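PDB 5M45: acetone carboxylase alpha subunit from Xanthobacter autotrophicus Py2, which is the alpha subunit of a carboxylase, a large metal-binding polypeptide of the hydantoinase B/oxoprolinase family found here in a six-chain assembly. Local coordinates for residues 173-178 against 454-459; 436-441 against 477-482. All coordinates share one frame; numbering follows the deposited sequence.

Both contacts lie deep in the chain, in its hydantoinase B/oxoprolinase part, with centres about 8 Å apart. Along the sequence the order is 173-178, 436-441, 454-459, 477-482, so the segments of the two contacts alternate. Contact 1 joins the end of strand 165-175, in the seven-stranded antiparallel sheet, to the loop after strand 450-454; contact 2 joins the approach to the neighbouring strand 440-442 to a turn further along that loop. The two meet where S455 N lies 3.0 Å from L439 O, a probable hydrogen bond. Together they place the rings of H175, F456, W438 and W479 in a buried aromatic row beside the manganese site, F456 packing against W438.

Contact 1: 173-178 against 454-459; sequences VTHVID and NSFECA. With MN (manganese (II) ion), chain M.
H175 and I177, where strand 165-175 runs out into a loop, lie against N454, at the end of strand 450-454, and F456, in the loop that follows. The chains come closest at I177 and N454, whose CA atoms are 6.3 Å apart, and no hydrogen bond joins the two segments; side chains make most of the contact. Within 454-459 an ST turn, in which S455 OG accepts from E457 N at 3.1 Å, spans F456 and leads into the 3-10 segment 457-459.

The central pair is H175 and F456, an edge-to-face (T-shaped) stack with planes at 69° and centroids 4.8 Å apart. F456 presents its CE1-CZ edge, and CZ stands 3.6 Å above the plane of the H175 ring, over its centre. H175 holds CG anti to its backbone N (chi1 176°), which carries the imidazole from the strand end toward the phenyl ring. Histidine suits this place because each nitrogen has its own task: H175 ND1 binds the manganese ion at 2.3 Å, while NE2 is hydrogen-bonded to S186 OG. Metal, serine and phenyl edge together should restrict rotation of the imidazole. Phenylalanine brings an apolar edge to the ring face without competing for the metal.

Beside this pair N454 packs its CB 4.3 Å from I177 O. Its OD1 accepts from the backbone N of S186, so S186 ties both segments together, while I83 of helix 82-85 touches H175, I177 and F456.

Here a β-strand end supplies a histidine ligand to a manganese site completed on the protein side by H150 and D153, with an aromatic second shell on the imidazole.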
# COMPACT_ATOMS: atom_id res chain seq x y z
N VAL A 173 -5.02 15.72 13.34
CA VAL A 173 -5.56 15.03 12.15
C VAL A 173 -5.87 16.02 11.04
O VAL A 173 -6.36 17.13 11.32
CB VAL A 173 -6.80 14.18 12.49
CG1 VAL A 173 -7.92 15.03 13.09
CG2 VAL A 173 -7.32 13.42 11.26
N THR A 174 -5.57 15.64 9.79
CA THR A 174 -6.06 16.35 8.59
C THR A 174 -6.69 15.33 7.63
O THR A 174 -6.13 14.25 7.40
CB THR A 174 -4.95 17.04 7.78
OG1 THR A 174 -3.93 16.09 7.45
CG2 THR A 174 -4.31 18.19 8.54
N HIS A 175 -7.83 15.68 7.04
CA HIS A 175 -8.34 14.94 5.88
C HIS A 175 -7.51 15.31 4.64
O HIS A 175 -7.53 16.46 4.23
CB HIS A 175 -9.82 15.26 5.60
CG HIS A 175 -10.33 14.58 4.36
ND1 HIS A 175 -11.09 13.44 4.38
CD2 HIS A 175 -10.07 14.83 3.05
CE1 HIS A 175 -11.31 13.02 3.14
NE2 HIS A 175 -10.71 13.86 2.31
N VAL A 176 -6.79 14.33 4.07
CA VAL A 176 -5.96 14.56 2.84
C VAL A 176 -6.75 14.19 1.58
O VAL A 176 -7.72 13.40 1.64
CB VAL A 176 -4.61 13.82 2.87
CG1 VAL A 176 -3.84 14.17 4.15
CG2 VAL A 176 -4.77 12.28 2.76
N ILE A 177 -6.33 14.73 0.43
CA ILE A 177 -7.08 14.57 -0.81
C ILE A 177 -7.15 13.10 -1.26
O ILE A 177 -8.24 12.61 -1.63
CB ILE A 177 -6.56 15.48 -1.95
CG1 ILE A 177 -6.65 16.95 -1.54
CG2 ILE A 177 -7.35 15.22 -3.27
CD1 ILE A 177 -5.90 17.90 -2.47
N ASP A 178 -6.02 12.39 -1.24
CA ASP A 178 -6.00 10.99 -1.60
C ASP A 178 -4.86 10.24 -0.92
O ASP A 178 -3.83 10.87 -0.54
CB ASP A 178 -5.98 10.75 -3.12
CG ASP A 178 -4.56 10.76 -3.74
OD1 ASP A 178 -3.96 11.85 -3.91
OD2 ASP A 178 -4.03 9.67 -4.09
N ASN A 454 -11.52 15.92 -4.82
CA ASN A 454 -12.50 15.43 -3.86
C ASN A 454 -13.20 16.65 -3.25
O ASN A 454 -12.74 17.19 -2.25
CB ASN A 454 -11.86 14.57 -2.78
CG ASN A 454 -12.91 13.83 -1.93
OD1 ASN A 454 -13.17 12.66 -2.15
ND2 ASN A 454 -13.50 14.52 -0.95
N SER A 455 -14.31 17.08 -3.86
CA SER A 455 -14.97 18.31 -3.45
C SER A 455 -15.63 18.17 -2.08
O SER A 455 -16.40 17.18 -1.83
CB SER A 455 -16.06 18.73 -4.44
OG SER A 455 -16.72 19.88 -3.97
N PHE A 456 -15.39 19.18 -1.22
CA PHE A 456 -16.07 19.29 0.09
C PHE A 456 -17.28 20.27 0.05
O PHE A 456 -17.70 20.80 1.09
CB PHE A 456 -15.06 19.61 1.22
CG PHE A 456 -14.55 18.37 1.94
CD1 PHE A 456 -13.66 17.51 1.32
CD2 PHE A 456 -14.94 18.09 3.25
CE1 PHE A 456 -13.19 16.38 1.97
CE2 PHE A 456 -14.49 16.97 3.89
CZ PHE A 456 -13.60 16.11 3.27
N GLU A 457 -17.92 20.40 -1.11
CA GLU A 457 -19.22 21.08 -1.20
C GLU A 457 -20.24 20.35 -0.29
O GLU A 457 -21.10 21.03 0.24
CB GLU A 457 -19.75 21.18 -2.66
CG GLU A 457 -19.07 22.31 -3.44
CD GLU A 457 -19.69 22.62 -4.79
OE1 GLU A 457 -20.24 21.72 -5.49
OE2 GLU A 457 -19.61 23.82 -5.17
N CYS A 458 -20.10 19.03 -0.08
CA CYS A 458 -21.03 18.29 0.79
C CYS A 458 -20.64 18.32 2.29
O CYS A 458 -21.10 17.46 3.08
CB CYS A 458 -21.30 16.86 0.29
SG CYS A 458 -19.78 15.90 -0.01
N ALA A 459 -19.83 19.31 2.67
CA ALA A 459 -19.81 19.85 4.00
C ALA A 459 -21.02 20.72 4.32
O ALA A 459 -21.23 21.05 5.50
CB ALA A 459 -18.50 20.66 4.27
MN MN M . -11.80 12.21 6.19

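Contact 2: 436-441 against 477-482; sequences SNWLQG and AIWNPE
W438 and W479 meet through their benzo rings. W479 CZ2 lies at the edge of the W438 indole, near its plane, with W438 CH2 3.5 Å from W479 CZ2. The six-membered rings are inclined by only 30°, but their centroids are 5.9 Å apart, so the benzo rings meet at their rims and are offset, with little stacking of face on face. One face of the W479 indole is covered by the methyl group of A477, whose CB stands 3.5 Å above the plane and over its centre, a CH-pi-like packing for which a small alanine is well suited.

The two side chains approach from opposite directions. W438, with CG anti to its carbonyl carbon (chi1 -63°), extends its benzo end from the loop before strand 440-442, while W479 comes from the type I turn A477-N480, closed by N480 N to A477 O at 3.1 Å.

Tryptophan suits both places, being long enough to bring its benzo end to the other segment while its N-H is served apart from the contact: W479 NE1 bonds to T435 OG1. With Y399 meeting W438 and W401 meeting W479, the contact relies on dispersion and shape within a buried aromatic cluster, without a hydrogen bond or salt bridge between the segments.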
# COMPACT_ATOMS: atom_id res chain seq x y z
N SER A 436 -23.48 13.77 1.01
CA SER A 436 -23.08 13.38 -0.38
C SER A 436 -23.82 14.33 -1.34
O SER A 436 -24.68 15.09 -0.87
CB SER A 436 -23.42 11.91 -0.64
OG SER A 436 -24.85 11.68 -0.68
N ASN A 437 -23.56 14.36 -2.65
CA ASN A 437 -22.53 13.63 -3.44
C ASN A 437 -21.11 14.09 -3.18
O ASN A 437 -20.90 15.26 -2.88
CB ASN A 437 -22.82 13.86 -4.93
CG ASN A 437 -21.84 13.13 -5.86
OD1 ASN A 437 -21.84 11.88 -5.94
ND2 ASN A 437 -21.04 13.90 -6.59
N TRP A 438 -20.15 13.18 -3.36
CA TRP A 438 -18.71 13.47 -3.38
C TRP A 438 -18.15 13.46 -4.82
O TRP A 438 -17.98 12.38 -5.45
CB TRP A 438 -17.95 12.46 -2.50
CG TRP A 438 -18.32 12.50 -1.06
CD1 TRP A 438 -19.26 11.71 -0.43
CD2 TRP A 438 -17.79 13.36 -0.04
NE1 TRP A 438 -19.35 12.02 0.89
CE2 TRP A 438 -18.48 13.05 1.17
CE3 TRP A 438 -16.85 14.40 -0.03
CZ2 TRP A 438 -18.22 13.70 2.38
CZ3 TRP A 438 -16.57 15.07 1.20
CH2 TRP A 438 -17.26 14.69 2.40
N LEU A 439 -17.93 14.66 -5.37
CA LEU A 439 -17.35 14.82 -6.70
C LEU A 439 -15.87 14.39 -6.63
O LEU A 439 -15.11 14.93 -5.84
CB LEU A 439 -17.47 16.28 -7.19
CG LEU A 439 -16.86 16.68 -8.55
CD1 LEU A 439 -17.58 17.85 -9.18
CD2 LEU A 439 -15.35 16.98 -8.50
N GLN A 440 -15.51 13.41 -7.45
CA GLN A 440 -14.15 12.81 -7.41
C GLN A 440 -13.64 12.51 -8.82
O GLN A 440 -14.42 12.42 -9.76
CB GLN A 440 -14.17 11.52 -6.61
CG GLN A 440 -14.49 11.73 -5.13
CD GLN A 440 -14.67 10.42 -4.40
OE1 GLN A 440 -13.71 9.80 -3.95
NE2 GLN A 440 -15.92 9.97 -4.30
N GLY A 441 -12.34 12.34 -8.94
CA GLY A 441 -11.67 12.06 -10.20
C GLY A 441 -10.18 12.30 -10.17
O GLY A 441 -9.64 12.79 -9.19
N ALA A 477 -22.84 19.34 8.10
CA ALA A 477 -22.71 17.89 7.99
C ALA A 477 -22.67 17.32 9.40
O ALA A 477 -22.18 17.97 10.31
CB ALA A 477 -21.44 17.53 7.23
N ILE A 478 -23.14 16.10 9.59
CA ILE A 478 -23.06 15.44 10.93
C ILE A 478 -21.62 15.39 11.49
O ILE A 478 -21.43 15.56 12.68
CB ILE A 478 -23.71 14.04 10.91
CG1 ILE A 478 -23.78 13.42 12.33
CG2 ILE A 478 -23.00 13.08 9.99
CD1 ILE A 478 -24.60 14.23 13.31
N TRP A 479 -20.62 15.19 10.63
CA TRP A 479 -19.21 15.12 11.04
C TRP A 479 -18.51 16.48 11.27
O TRP A 479 -17.34 16.52 11.67
CB TRP A 479 -18.37 14.20 10.08
CG TRP A 479 -18.70 14.30 8.64
CD1 TRP A 479 -19.46 13.42 7.91
CD2 TRP A 479 -18.38 15.37 7.74
NE1 TRP A 479 -19.60 13.84 6.63
CE2 TRP A 479 -18.94 15.03 6.47
CE3 TRP A 479 -17.62 16.54 7.86
CZ2 TRP A 479 -18.81 15.85 5.36
CZ3 TRP A 479 -17.50 17.37 6.75
CH2 TRP A 479 -18.08 17.01 5.51
N ASN A 480 -19.18 17.60 10.97
CA ASN A 480 -18.70 18.95 11.29
C ASN A 480 -19.86 19.95 11.16
O ASN A 480 -20.28 20.31 10.00
CB ASN A 480 -17.51 19.39 10.38
CG ASN A 480 -16.91 20.75 10.82
OD1 ASN A 480 -17.46 21.47 11.70
ND2 ASN A 480 -15.77 21.10 10.22
N PRO A 481 -20.42 20.42 12.31
CA PRO A 481 -21.55 21.35 12.24
C PRO A 481 -21.19 22.77 11.72
O PRO A 481 -22.11 23.53 11.36
CB PRO A 481 -22.06 21.35 13.70
CG PRO A 481 -20.81 21.14 14.53
CD PRO A 481 -19.99 20.17 13.70
N GLU A 482 -19.89 23.12 11.71
CA GLU A 482 -19.44 24.41 11.13
C GLU A 482 -19.28 24.28 9.62
O GLU A 482 -18.18 24.24 9.07
CB GLU A 482 -18.13 24.89 11.80
CG GLU A 482 -18.28 25.24 13.25
CD GLU A 482 -16.95 25.59 13.96
OE1 GLU A 482 -16.43 26.73 13.82
OE2 GLU A 482 -16.42 24.72 14.69